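Local coordinates for putative glyoxalase superfamily protein (Ralstonia eutropha, PDB 3IUZ) that probably acts as an iron(II)-dependent dioxygenase that decarboxylates 2-oxoadipate to 2-hydroxyglutarate, at residues 8-13 with 17-22; 51-56 with 234-239; 61-66 with 278-283; 141-146 with 323-328; 217-220 with 225-228. All coordinates share one frame; numbering follows the deposited sequence. Where two conformers were deposited one is given.

Interaction 1 of 5, residues 8-13 with 17-22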
# COMPACT_ATOMS: atom_id res chain seq x y z
N THR A 8 17.09 3.05 12.64
CA THR A 8 17.81 1.76 12.61
C THR A 8 17.04 0.70 11.84
O THR A 8 17.60 0.00 10.98
CB THR A 8 18.08 1.25 14.01
OG1 THR A 8 18.78 2.26 14.72
CG2 THR A 8 18.96 -0.08 14.01
N LEU A 9 15.74 0.61 12.10
CA LEU A 9 14.88 -0.32 11.36
C LEU A 9 14.92 -0.03 9.85
O LEU A 9 14.98 -0.97 9.04
CB LEU A 9 13.43 -0.23 11.89
CG LEU A 9 13.20 -0.67 13.33
CD1 LEU A 9 11.78 -0.26 13.81
CD2 LEU A 9 13.45 -2.23 13.46
N LEU A 10 14.86 1.24 9.47
CA LEU A 10 14.94 1.67 8.07
C LEU A 10 16.29 1.32 7.44
O LEU A 10 16.38 0.70 6.37
CB LEU A 10 14.71 3.20 7.95
CG LEU A 10 13.26 3.68 8.14
CD1 LEU A 10 13.05 5.15 7.75
CD2 LEU A 10 12.32 2.84 7.36
N SER A 11 17.33 1.66 8.16
CA SER A 11 18.70 1.52 7.68
C SER A 11 19.06 0.08 7.36
O SER A 11 19.72 -0.17 6.38
CB SER A 11 19.68 2.13 8.70
OG SER A 11 20.90 2.42 8.06
N ALA A 12 18.58 -0.86 8.17
CA ALA A 12 18.80 -2.30 7.97
C ALA A 12 18.07 -2.76 6.69
O ALA A 12 18.45 -3.72 6.06
CB ALA A 12 18.32 -3.10 9.17
N ASN A 13 17.02 -2.07 6.29
CA ASN A 13 16.32 -2.44 5.09
C ASN A 13 16.65 -1.61 3.85
O ASN A 13 16.51 -2.11 2.76
CB ASN A 13 14.83 -2.39 5.35
CG ASN A 13 14.37 -3.56 6.20
OD1 ASN A 13 14.03 -4.58 5.65
ND2 ASN A 13 14.42 -3.44 7.53
N SER A 17 21.99 5.81 2.97
CA SER A 17 21.72 6.95 2.14
C SER A 17 20.21 7.13 1.89
O SER A 17 19.65 8.22 2.09
CB SER A 17 22.50 6.77 0.81
OG SER A 17 21.90 7.51 -0.23
N ARG A 18 19.56 6.05 1.50
CA ARG A 18 18.14 6.04 1.23
C ARG A 18 17.37 6.37 2.53
O ARG A 18 16.37 7.05 2.51
CB ARG A 18 17.74 4.68 0.67
CG ARG A 18 16.97 4.67 -0.64
CD ARG A 18 15.65 5.38 -0.43
NE ARG A 18 14.52 4.94 -1.28
CZ ARG A 18 13.78 5.77 -2.03
NH1 ARG A 18 14.10 7.07 -2.11
NH2 ARG A 18 12.73 5.31 -2.72
N THR A 19 17.87 5.89 3.66
CA THR A 19 17.25 6.17 4.97
C THR A 19 17.34 7.62 5.34
O THR A 19 16.37 8.21 5.80
CB THR A 19 17.88 5.28 6.05
OG1 THR A 19 17.50 3.93 5.75
CG2 THR A 19 17.47 5.69 7.48
N ARG A 20 18.53 8.19 5.15
CA ARG A 20 18.72 9.61 5.35
C ARG A 20 17.71 10.43 4.56
O ARG A 20 17.11 11.30 5.11
CB ARG A 20 20.18 10.04 5.03
CG ARG A 20 21.09 9.93 6.25
CD ARG A 20 22.48 10.62 6.06
NE ARG A 20 23.41 9.80 5.27
CZ ARG A 20 23.67 9.93 3.96
NH1 ARG A 20 23.08 10.88 3.22
NH2 ARG A 20 24.53 9.11 3.37
N HIS A 21 17.53 10.12 3.28
CA HIS A 21 16.57 10.88 2.45
C HIS A 21 15.15 10.69 2.99
O HIS A 21 14.39 11.65 3.15
CB HIS A 21 16.64 10.38 1.00
CG HIS A 21 15.53 10.89 0.12
ND1 HIS A 21 15.45 12.21 -0.29
CD2 HIS A 21 14.51 10.25 -0.49
CE1 HIS A 21 14.39 12.37 -1.07
NE2 HIS A 21 13.82 11.19 -1.23
N LEU A 22 14.81 9.44 3.28
CA LEU A 22 13.47 9.13 3.74
C LEU A 22 13.15 9.85 5.08
O LEU A 22 12.04 10.37 5.26
CB LEU A 22 13.30 7.60 3.84
CG LEU A 22 11.86 7.13 3.71
CD1 LEU A 22 11.21 7.61 2.41
CD2 LEU A 22 11.81 5.61 3.84
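Thr19 presses its branched side chain against the backbone of Leu10 and Ser11 where the N-terminal helical hairpin, made of helices 4-14 and 16-25, doubles back on itself. The two short segments run roughly antiparallel but strongly splayed, at 138°, with their axes 8.5 Å apart, and Ser11 and Thr19 have the nearest pair of CA atoms. Thr19 brings both of its branches into the contact. Its OG1 lies 3.3 Å from Ser11 CA, while its CG2 packs at 3.7 Å against Leu10 CB. Although OG1 also comes near Ser11 N and Leu10 O, the angles are poor and neither approach is a hydrogen bond. The polar need of the hydroxyl is met within its own helix, by the carbonyl of Gly15 one turn earlier. The torsion explains this, since OG1 stands beside the backbone N and anti to the carbonyl carbon (chi1 -67°).

One turn further on, Leu22 adds a looser apolar touch: its CD2 reaches Leu10 CD1 at 4.1 Å, and the two leucine side chains cross at about a right angle. Both leucines are also held from outside the hairpin, Leu10 by Met51 and Val52 and Leu22 by Ala55, so that helix 42-60 closes the seam between the two arms. Arg18 adds a salt bridge to Asp59 of the same helix. On the first arm, Leu9 and Asn13 turn to Ile197 of helix 190-200. Asn13 ND2 bonds to Ala194 O of that helix and, within its own helix, donates to Leu9 O at 2.9 Å (167°), in its own amide plane.

Interaction 2 of 5, residues 51-56 with 234-239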
# COMPACT_ATOMS: atom_id res chain seq x y z
N MSE A 51 7.15 3.16 6.06
CA MSE A 51 8.07 4.02 5.42
C MSE A 51 8.88 3.26 4.33
O MSE A 51 9.22 3.85 3.30
CB MSE A 51 8.98 4.67 6.48
CG MSE A 51 8.22 5.73 7.40
SE MSE A 51 9.32 6.34 8.79
CE MSE A 51 10.27 7.78 7.90
N VAL A 52 9.21 1.99 4.59
CA VAL A 52 9.94 1.18 3.64
C VAL A 52 9.05 0.96 2.45
O VAL A 52 9.50 1.10 1.29
CB VAL A 52 10.45 -0.13 4.26
CG1 VAL A 52 11.03 -1.05 3.18
CG2 VAL A 52 11.44 0.19 5.39
N LEU A 53 7.75 0.73 2.71
CA LEU A 53 6.80 0.47 1.65
C LEU A 53 6.56 1.74 0.79
O LEU A 53 6.45 1.68 -0.42
CB LEU A 53 5.47 -0.11 2.21
CG LEU A 53 5.55 -1.55 2.75
CD1 LEU A 53 4.20 -1.95 3.42
CD2 LEU A 53 5.96 -2.54 1.63
N PHE A 54 6.47 2.87 1.46
CA PHE A 54 6.42 4.18 0.83
C PHE A 54 7.64 4.41 -0.08
O PHE A 54 7.48 4.78 -1.25
CB PHE A 54 6.30 5.28 1.89
CG PHE A 54 6.13 6.66 1.31
CD1 PHE A 54 4.89 7.08 0.85
CD2 PHE A 54 7.21 7.53 1.19
CE1 PHE A 54 4.72 8.37 0.29
CE2 PHE A 54 7.06 8.80 0.58
CZ PHE A 54 5.78 9.24 0.17
N ALA A 55 8.83 4.14 0.40
CA ALA A 55 10.01 4.25 -0.43
C ALA A 55 9.92 3.37 -1.68
O ALA A 55 10.40 3.76 -2.76
CB ALA A 55 11.25 3.95 0.36
N GLY A 56 9.34 2.19 -1.52
CA GLY A 56 9.07 1.26 -2.61
C GLY A 56 8.07 1.84 -3.62
O GLY A 56 8.24 1.68 -4.84
N ASN A 234 -0.66 -7.72 -5.31
CA ASN A 234 -0.88 -7.03 -4.05
C ASN A 234 0.06 -5.85 -3.79
O ASN A 234 0.12 -5.33 -2.67
CB ASN A 234 -0.75 -8.01 -2.89
CG ASN A 234 -1.59 -9.27 -3.07
OD1 ASN A 234 -1.07 -10.39 -2.93
ND2 ASN A 234 -2.87 -9.12 -3.35
N ALA A 235 0.80 -5.40 -4.82
CA ALA A 235 1.60 -4.17 -4.67
C ALA A 235 0.70 -2.97 -4.37
O ALA A 235 -0.45 -2.93 -4.82
CB ALA A 235 2.38 -3.92 -5.95
N PHE A 236 1.17 -2.00 -3.61
CA PHE A 236 0.40 -0.76 -3.36
C PHE A 236 -0.14 -0.14 -4.69
O PHE A 236 0.64 0.06 -5.65
CB PHE A 236 1.28 0.30 -2.67
CG PHE A 236 1.32 0.25 -1.13
CD1 PHE A 236 0.59 -0.67 -0.39
CD2 PHE A 236 2.08 1.19 -0.43
CE1 PHE A 236 0.67 -0.66 1.01
CE2 PHE A 236 2.14 1.21 0.96
CZ PHE A 236 1.43 0.31 1.68
N ASN A 237 -1.43 0.19 -4.71
CA ASN A 237 -2.08 0.85 -5.82
C ASN A 237 -1.73 2.36 -5.78
O ASN A 237 -1.57 3.01 -6.84
CB ASN A 237 -3.57 0.66 -5.68
CG ASN A 237 -4.36 1.36 -6.76
OD1 ASN A 237 -4.89 2.41 -6.51
ND2 ASN A 237 -4.44 0.77 -7.98
N HIS A 238 -1.63 2.89 -4.56
CA HIS A 238 -1.25 4.26 -4.38
C HIS A 238 -0.81 4.51 -2.96
O HIS A 238 -1.11 3.70 -2.04
CB HIS A 238 -2.39 5.21 -4.83
CG HIS A 238 -3.61 5.19 -3.94
ND1 HIS A 238 -4.75 4.48 -4.25
CD2 HIS A 238 -3.87 5.83 -2.77
CE1 HIS A 238 -5.66 4.69 -3.32
NE2 HIS A 238 -5.14 5.47 -2.39
N ALA A 239 -0.02 5.57 -2.79
CA ALA A 239 0.26 6.13 -1.50
C ALA A 239 -0.32 7.52 -1.44
O ALA A 239 -0.33 8.23 -2.45
CB ALA A 239 1.75 6.21 -1.24
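The contact of Leu53 and Phe54 with Phe236 and Ala239 is purely apolar, and it packs helix 42-60 against the stretch leading into strand 238-242 near the centre of the chain. No hydrogen bond crosses it, and all four side chains are buried. Leu53 points at Phe236 and crosses it at about a right angle. The closest approach is from Leu53 CB to Phe236 CE2, 3.8 Å; further out along the leucine, CD1 lies 4.0 Å from the CZ of that ring. The leucine therefore meets the far end of the ring with both its base and one branch. Phe236 was modelled in two conformers, and this description applies to one of them.

Phe54, the next residue on the helix, works differently. Its CG is anti to the backbone N (chi1 -176°), which swings the ring tip towards the strand although the side chain does not start out in that direction. The methyl of Ala239 sits obliquely by the CD1-CE1 bond of the ring, its CB lying 3.9 Å from Phe54 CD1 and 4.0 Å from Phe54 CE1. The CA atoms of Phe54 and Ala239 are 6.9 Å apart.

Between these two pairs, Asn237 and His238 turn elsewhere; His238 ND1 donates to Asn237 OD1 at 3.1 Å, on a carbonyl lone pair. Around the contact, the ring of Phe54 meets Phe80 of strand 80-87 and touches Tyr303 of strand 293-306, Phe236 leans on Leu85, and elsewhere on helix 42-60 Met51 and Val52 pack against Leu10 of helix 4-14.

Interaction 3 of 5, residues 61-66 with 278-283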
# COMPACT_ATOMS: atom_id res chain seq x y z
N VAL A 61 6.82 5.02 -8.91
CA VAL A 61 5.85 6.08 -9.18
C VAL A 61 6.66 7.39 -9.37
O VAL A 61 6.80 8.19 -8.47
CB VAL A 61 4.83 6.18 -8.09
CG1 VAL A 61 3.74 7.30 -8.44
CG2 VAL A 61 4.16 4.83 -7.86
N PRO A 62 7.26 7.56 -10.58
CA PRO A 62 8.12 8.67 -10.86
C PRO A 62 7.49 10.06 -10.65
O PRO A 62 8.17 10.96 -10.26
CB PRO A 62 8.56 8.43 -12.31
CG PRO A 62 7.72 7.38 -12.82
CD PRO A 62 7.27 6.58 -11.67
N THR A 63 6.18 10.21 -10.82
CA THR A 63 5.55 11.50 -10.56
C THR A 63 5.56 11.81 -9.07
O THR A 63 5.75 12.96 -8.65
CB THR A 63 4.10 11.54 -11.17
OG1 THR A 63 4.16 11.16 -12.58
CG2 THR A 63 3.54 12.89 -11.08
N GLY A 64 5.40 10.76 -8.25
CA GLY A 64 5.58 10.88 -6.82
C GLY A 64 6.98 11.26 -6.43
O GLY A 64 7.18 12.10 -5.60
N ARG A 65 7.97 10.61 -7.04
CA ARG A 65 9.36 10.92 -6.79
C ARG A 65 9.67 12.38 -7.11
O ARG A 65 10.37 13.04 -6.33
CB ARG A 65 10.22 9.95 -7.60
CG ARG A 65 11.67 9.83 -7.15
CD ARG A 65 12.26 8.50 -7.63
NE ARG A 65 12.32 8.39 -9.11
CZ ARG A 65 11.67 7.49 -9.88
NH1 ARG A 65 10.85 6.53 -9.39
NH2 ARG A 65 11.86 7.54 -11.20
N ALA A 66 9.11 12.91 -8.22
CA ALA A 66 9.28 14.32 -8.59
C ALA A 66 8.76 15.29 -7.56
O ALA A 66 9.44 16.26 -7.14
CB ALA A 66 8.54 14.61 -9.95
N ARG A 278 -2.14 11.35 -11.93
CA ARG A 278 -2.47 10.15 -12.70
C ARG A 278 -1.37 9.11 -12.48
O ARG A 278 -0.23 9.43 -12.12
CB ARG A 278 -2.66 10.48 -14.19
CG ARG A 278 -3.97 11.22 -14.50
CD ARG A 278 -3.91 12.12 -15.73
NE ARG A 278 -5.15 12.90 -15.93
CZ ARG A 278 -5.21 14.24 -16.06
NH1 ARG A 278 -4.12 15.00 -16.06
NH2 ARG A 278 -6.38 14.82 -16.24
N ALA A 279 -1.73 7.86 -12.70
CA ALA A 279 -0.83 6.75 -12.54
C ALA A 279 0.22 6.74 -13.62
O ALA A 279 -0.04 6.97 -14.79
CB ALA A 279 -1.60 5.38 -12.51
N ASP A 280 1.43 6.45 -13.22
CA ASP A 280 2.54 6.31 -14.13
C ASP A 280 2.46 4.96 -14.83
O ASP A 280 2.19 3.96 -14.18
CB ASP A 280 3.82 6.43 -13.28
CG ASP A 280 4.04 7.86 -12.78
OD1 ASP A 280 4.09 8.78 -13.65
OD2 ASP A 280 4.14 8.06 -11.56
N THR A 281 2.72 4.92 -16.14
CA THR A 281 2.67 3.72 -16.90
C THR A 281 3.87 2.84 -16.60
O THR A 281 4.94 3.36 -16.40
CB THR A 281 2.64 4.11 -18.39
OG1 THR A 281 1.47 4.92 -18.59
CG2 THR A 281 2.58 2.94 -19.29
N VAL A 282 3.70 1.53 -16.59
CA VAL A 282 4.79 0.60 -16.28
C VAL A 282 4.86 -0.47 -17.34
O VAL A 282 3.87 -0.77 -17.98
CB VAL A 282 4.62 -0.07 -14.86
CG1 VAL A 282 4.79 0.95 -13.78
CG2 VAL A 282 3.25 -0.74 -14.73
N ARG A 283 6.03 -1.06 -17.50
CA ARG A 283 6.24 -2.09 -18.50
C ARG A 283 6.12 -3.44 -17.78
O ARG A 283 6.74 -3.67 -16.74
CB ARG A 283 7.62 -1.87 -19.11
CG ARG A 283 7.94 -2.66 -20.30
CD ARG A 283 7.54 -1.99 -21.56
NE ARG A 283 7.96 -2.77 -22.72
CZ ARG A 283 7.33 -2.78 -23.90
NH1 ARG A 283 6.22 -2.06 -24.12
NH2 ARG A 283 7.82 -3.55 -24.88
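Asp280 places its carboxylate against the first turn of helix 62-73, where Thr63 holds both oxygens. The backbone N of Thr63 donates to Asp280 OD2 at 3.1 Å in a nearly straight bond of 167°, and the hydroxyl OG1 of Thr63 donates to Asp280 OD1 at 2.6 Å. The hydroxyl uses the syn lone pair of OD1. The amide also meets OD2 on the syn side, but from 35° out of the carboxylate plane. One residue thus grips the acid with two donors, which should fix the rotation of the carboxylate. For Thr63, the hydroxyl is set beside its own backbone N (chi1 -53°), bringing both donors to the same group.

The neighbouring residues of the helix start give OD2 no further donor. Pro62 N lies near it but carries no hydrogen, and the ring packs its CD and CG against the carboxylate, CD lying 3.5 Å from Asp280 OD2. Val61, at the N-cap position, sets CG1 3.2 Å from the same oxygen, a close apolar wall. Two other polar groups have partners: Val61 O accepts from Arg65 N, and Arg65 NH1 bonds to Leu58 O.

Asp280 is itself steadied through its backbone, which bonds to Gly300 and Ser301 of strand 293-306, while Thr63 is flanked by Pro259 and Phe277. The first-turn position also suggests that the helix dipole would favour the negative charge. An acid from a distant part of the chain, received by the first-turn amide and hydroxyl at a helix N-terminus, is a familiar way of tying a helix start to the entrance of a strand.

Interaction 4 of 5, residues 141-146 with 323-328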
# COMPACT_ATOMS: atom_id res chain seq x y z
N GLN A 141 -2.67 4.63 7.66
CA GLN A 141 -3.67 3.59 7.59
C GLN A 141 -3.35 2.69 6.41
O GLN A 141 -2.59 3.08 5.51
CB GLN A 141 -5.06 4.14 7.44
CG GLN A 141 -5.58 4.83 8.66
CD GLN A 141 -7.03 5.25 8.45
OE1 GLN A 141 -7.97 4.47 8.67
NE2 GLN A 141 -7.21 6.49 8.00
N PHE A 142 -3.94 1.49 6.41
CA PHE A 142 -3.96 0.62 5.25
C PHE A 142 -5.38 0.58 4.74
O PHE A 142 -6.35 0.38 5.53
CB PHE A 142 -3.54 -0.79 5.60
CG PHE A 142 -2.06 -0.98 5.68
CD1 PHE A 142 -1.34 -0.58 6.79
CD2 PHE A 142 -1.37 -1.50 4.59
CE1 PHE A 142 0.05 -0.72 6.84
CE2 PHE A 142 0.00 -1.66 4.62
CZ PHE A 142 0.73 -1.28 5.72
N PHE A 143 -5.53 0.74 3.43
CA PHE A 143 -6.84 0.58 2.81
C PHE A 143 -6.72 -0.69 1.97
O PHE A 143 -5.89 -0.75 1.08
CB PHE A 143 -7.23 1.80 1.98
CG PHE A 143 -8.68 1.81 1.60
CD1 PHE A 143 -9.12 1.07 0.50
CD2 PHE A 143 -9.60 2.51 2.33
CE1 PHE A 143 -10.46 1.09 0.14
CE2 PHE A 143 -10.94 2.51 1.97
CZ PHE A 143 -11.37 1.80 0.89
N VAL A 144 -7.48 -1.73 2.32
CA VAL A 144 -7.36 -3.00 1.64
C VAL A 144 -8.66 -3.29 0.97
O VAL A 144 -9.71 -3.36 1.63
CB VAL A 144 -7.04 -4.15 2.62
CG1 VAL A 144 -6.88 -5.48 1.82
CG2 VAL A 144 -5.75 -3.78 3.43
N SER A 145 -8.59 -3.45 -0.33
CA SER A 145 -9.74 -3.79 -1.14
C SER A 145 -9.72 -5.23 -1.60
O SER A 145 -8.64 -5.81 -1.80
CB SER A 145 -9.81 -2.86 -2.34
OG SER A 145 -10.20 -1.57 -1.90
N GLU A 146 -10.91 -5.78 -1.74
CA GLU A 146 -11.14 -7.10 -2.27
C GLU A 146 -11.93 -7.01 -3.56
O GLU A 146 -13.05 -6.42 -3.61
CB GLU A 146 -11.96 -7.96 -1.33
CG GLU A 146 -11.40 -8.16 0.05
CD GLU A 146 -12.26 -9.09 0.88
OE1 GLU A 146 -13.51 -8.85 1.01
OE2 GLU A 146 -11.66 -10.04 1.42
N LEU A 323 -10.78 10.23 10.01
CA LEU A 323 -9.97 9.19 9.39
C LEU A 323 -10.77 8.37 8.37
O LEU A 323 -10.29 7.35 7.88
CB LEU A 323 -9.35 8.26 10.46
CG LEU A 323 -8.32 8.88 11.40
CD1 LEU A 323 -7.98 7.84 12.48
CD2 LEU A 323 -6.99 9.44 10.69
N GLY A 324 -11.96 8.83 8.03
CA GLY A 324 -12.84 8.03 7.19
C GLY A 324 -12.41 8.06 5.73
O GLY A 324 -11.59 8.90 5.30
N PHE A 325 -13.00 7.16 4.96
CA PHE A 325 -12.86 7.15 3.51
C PHE A 325 -14.26 7.21 2.87
O PHE A 325 -14.43 6.75 1.73
CB PHE A 325 -12.11 5.89 3.06
CG PHE A 325 -10.71 5.80 3.59
CD1 PHE A 325 -10.45 5.38 4.90
CD2 PHE A 325 -9.63 6.18 2.80
CE1 PHE A 325 -9.15 5.31 5.38
CE2 PHE A 325 -8.32 6.07 3.29
CZ PHE A 325 -8.10 5.64 4.57
N ASP A 326 -15.22 7.74 3.63
CA ASP A 326 -16.63 7.85 3.24
C ASP A 326 -16.79 8.18 1.74
O ASP A 326 -16.04 9.03 1.15
CB ASP A 326 -17.40 8.95 4.04
CG ASP A 326 -17.36 8.76 5.58
OD1 ASP A 326 -16.97 7.68 6.07
OD2 ASP A 326 -17.77 9.71 6.30
N ALA A 327 -17.81 7.54 1.16
CA ALA A 327 -18.33 7.92 -0.15
C ALA A 327 -18.87 9.36 -0.18
O ALA A 327 -19.14 9.99 0.87
CB ALA A 327 -19.42 6.92 -0.60
N GLY A 328 -19.03 9.87 -1.41
CA GLY A 328 -19.64 11.19 -1.67
C GLY A 328 -20.27 11.31 -3.05
O GLY A 328 -19.86 10.62 -4.00
O HOH W 1 -10.90 4.74 8.30
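The ring of Phe325 receives Phe143 on one face and has Gln141 OE1 and a bridging water in its plane at the edge. Phe143 CD2 stands 3.6 Å above the Phe325 plane, over the ring centre, in an edge-to-face pair with centroids 4.9 Å apart and planes at 57°. The same ring is also in contact with Arg308 (cation-pi) and with His82 (edge-to-face). Phe143 gets there with CG anti to its backbone N (chi1 -167°), sliding past Phe325 in the opposite direction.

Gln141 and Phe143 project from the same side of strand 141-147, in the curled mixed sheet expected of a glyoxalase-superfamily domain, and the last modelled segment, 323-328, crosses over that side. Beyond its CG the Gln141 chain is extended, and its amide plane lies 52° from the ring of Phe325, whose CE1 is 3.5 Å from NE2. NE2 donates to Leu323 O at 3.2 Å, nearly straight and on a lone pair of that carbonyl. The water donates to both Gln141 OE1, at 3.0 Å, and Leu323 O, at 2.7 Å, giving this carbonyl two donors. Tyr118 OH, from strand 112-120, bonds to Phe325 N.

Interaction 5 of 5, residues 217-220 with 225-228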
# COMPACT_ATOMS: atom_id res chain seq x y z
N GLU A 217 -6.45 -9.49 -21.19
CA GLU A 217 -7.40 -8.80 -22.06
C GLU A 217 -8.83 -9.20 -21.76
O GLU A 217 -9.71 -8.34 -21.70
CB GLU A 217 -7.02 -9.01 -23.54
CG GLU A 217 -5.67 -8.33 -23.85
CD GLU A 217 -5.01 -8.76 -25.16
OE1 GLU A 217 -5.41 -9.78 -25.77
OE2 GLU A 217 -4.07 -8.05 -25.56
N THR A 218 -9.08 -10.48 -21.51
CA THR A 218 -10.43 -10.91 -21.08
C THR A 218 -10.88 -10.16 -19.83
O THR A 218 -12.04 -9.67 -19.76
CB THR A 218 -10.47 -12.41 -20.79
OG1 THR A 218 -10.26 -13.12 -22.02
CG2 THR A 218 -11.82 -12.82 -20.17
N LEU A 219 -9.98 -10.03 -18.86
CA LEU A 219 -10.31 -9.29 -17.65
C LEU A 219 -10.57 -7.83 -17.98
O LEU A 219 -11.54 -7.21 -17.49
CB LEU A 219 -9.20 -9.43 -16.59
CG LEU A 219 -8.84 -10.87 -16.10
CD1 LEU A 219 -7.59 -10.85 -15.22
CD2 LEU A 219 -9.99 -11.56 -15.39
N LEU A 220 -9.71 -7.28 -18.81
CA LEU A 220 -9.80 -5.85 -19.07
C LEU A 220 -11.11 -5.44 -19.74
O LEU A 220 -11.59 -4.33 -19.51
CB LEU A 220 -8.61 -5.39 -19.89
CG LEU A 220 -8.41 -3.91 -20.14
CD1 LEU A 220 -8.45 -3.05 -18.86
CD2 LEU A 220 -7.11 -3.71 -20.95
N GLU A 225 -10.13 -2.81 -12.92
CA GLU A 225 -9.54 -3.04 -11.60
C GLU A 225 -8.92 -4.42 -11.53
O GLU A 225 -7.81 -4.57 -11.04
CB GLU A 225 -10.64 -2.90 -10.55
CG GLU A 225 -11.01 -1.47 -10.30
CD GLU A 225 -11.87 -0.87 -11.42
OE1 GLU A 225 -12.62 -1.58 -12.14
OE2 GLU A 225 -11.78 0.35 -11.56
N MSE A 226 -9.64 -5.43 -12.02
CA MSE A 226 -9.12 -6.81 -11.98
C MSE A 226 -7.98 -6.97 -12.99
O MSE A 226 -7.02 -7.67 -12.73
CB MSE A 226 -10.25 -7.83 -12.27
CG MSE A 226 -9.85 -9.28 -12.21
SE MSE A 226 -9.06 -9.84 -10.45
CE MSE A 226 -7.45 -10.67 -11.12
N ALA A 227 -8.05 -6.26 -14.14
CA ALA A 227 -6.91 -6.26 -15.06
C ALA A 227 -5.63 -5.72 -14.37
O ALA A 227 -4.55 -6.29 -14.50
CB ALA A 227 -7.22 -5.43 -16.34
N TRP A 228 -5.78 -4.64 -13.62
CA TRP A 228 -4.67 -4.05 -12.85
C TRP A 228 -4.10 -5.04 -11.84
O TRP A 228 -2.88 -5.28 -11.77
CB TRP A 228 -5.14 -2.74 -12.20
CG TRP A 228 -4.10 -1.99 -11.57
CD1 TRP A 228 -3.43 -0.90 -12.10
CD2 TRP A 228 -3.58 -2.17 -10.24
NE1 TRP A 228 -2.53 -0.43 -11.20
CE2 TRP A 228 -2.60 -1.18 -10.05
CE3 TRP A 228 -3.86 -3.07 -9.20
CZ2 TRP A 228 -1.87 -1.09 -8.86
CZ3 TRP A 228 -3.15 -2.99 -8.03
CH2 TRP A 228 -2.16 -2.01 -7.85
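Leu219 and Leu220 of helix 213-222 present two different surfaces to Met226 and Ala227 of helix 224-232, at a sharp bend between consecutive helices. The small knob is the methyl of Ala227. Its CB rests against both Leu220 CB, at 3.8 Å, and the neighbouring branch Leu220 CD1, at 3.7 Å. This branch is in place because Leu220 CG stands anti to the backbone N (chi1 -173°). The backbones are close here, the CA atoms of Leu220 and Ala227 being 5.0 Å apart.

The larger bump is Leu219. Its forked end straddles the first part of the Met226 side chain, a selenomethionine: CD2 lies 3.9 Å and CD1 4.1 Å from Met226 CG. Meanwhile its CB rests against the backbone of Ala227, 4.2 Å from N. Met226 is bent beyond CG, which brings its terminal CE back to 4.1 Å from Leu219 CD1, so the methionine curls alongside the leucine.

Leu220 is exposed, its side chain about 5 Å from a bound triethylene glycol that probably comes from the crystallisation liquor. Inward, Leu219 and Met226 pack together on Phe156 of helix 154-164, and Leu219 also touches Ala159 and Val160. Met226 N bonds to Ser223 OG at the bend, and from helix 224-232 Trp228 reaches Gly300 of strand 293-306.

Overall arrangement
Interaction 2 is the innermost contact, about 4 Å from the centre of the chain, and consists wholly of apolar side chains. It adjoins interaction 1 through helix 42-60, interaction 4 through Phe142 against Phe236 and Leu53, and interaction 5 through Trp228 beside Asn237. Interactions 1 and 5, about 36 Å apart between centres and on opposite sides of the chain's centre, both join consecutive helices by close contact without hydrogen bonds. Interactions 3 and 4 are partly buried and link elements distant in sequence to the same sheet as interaction 2. There polar chemistry enters: a carboxylate at a helix start in one, an amide, a water and paired rings in the other.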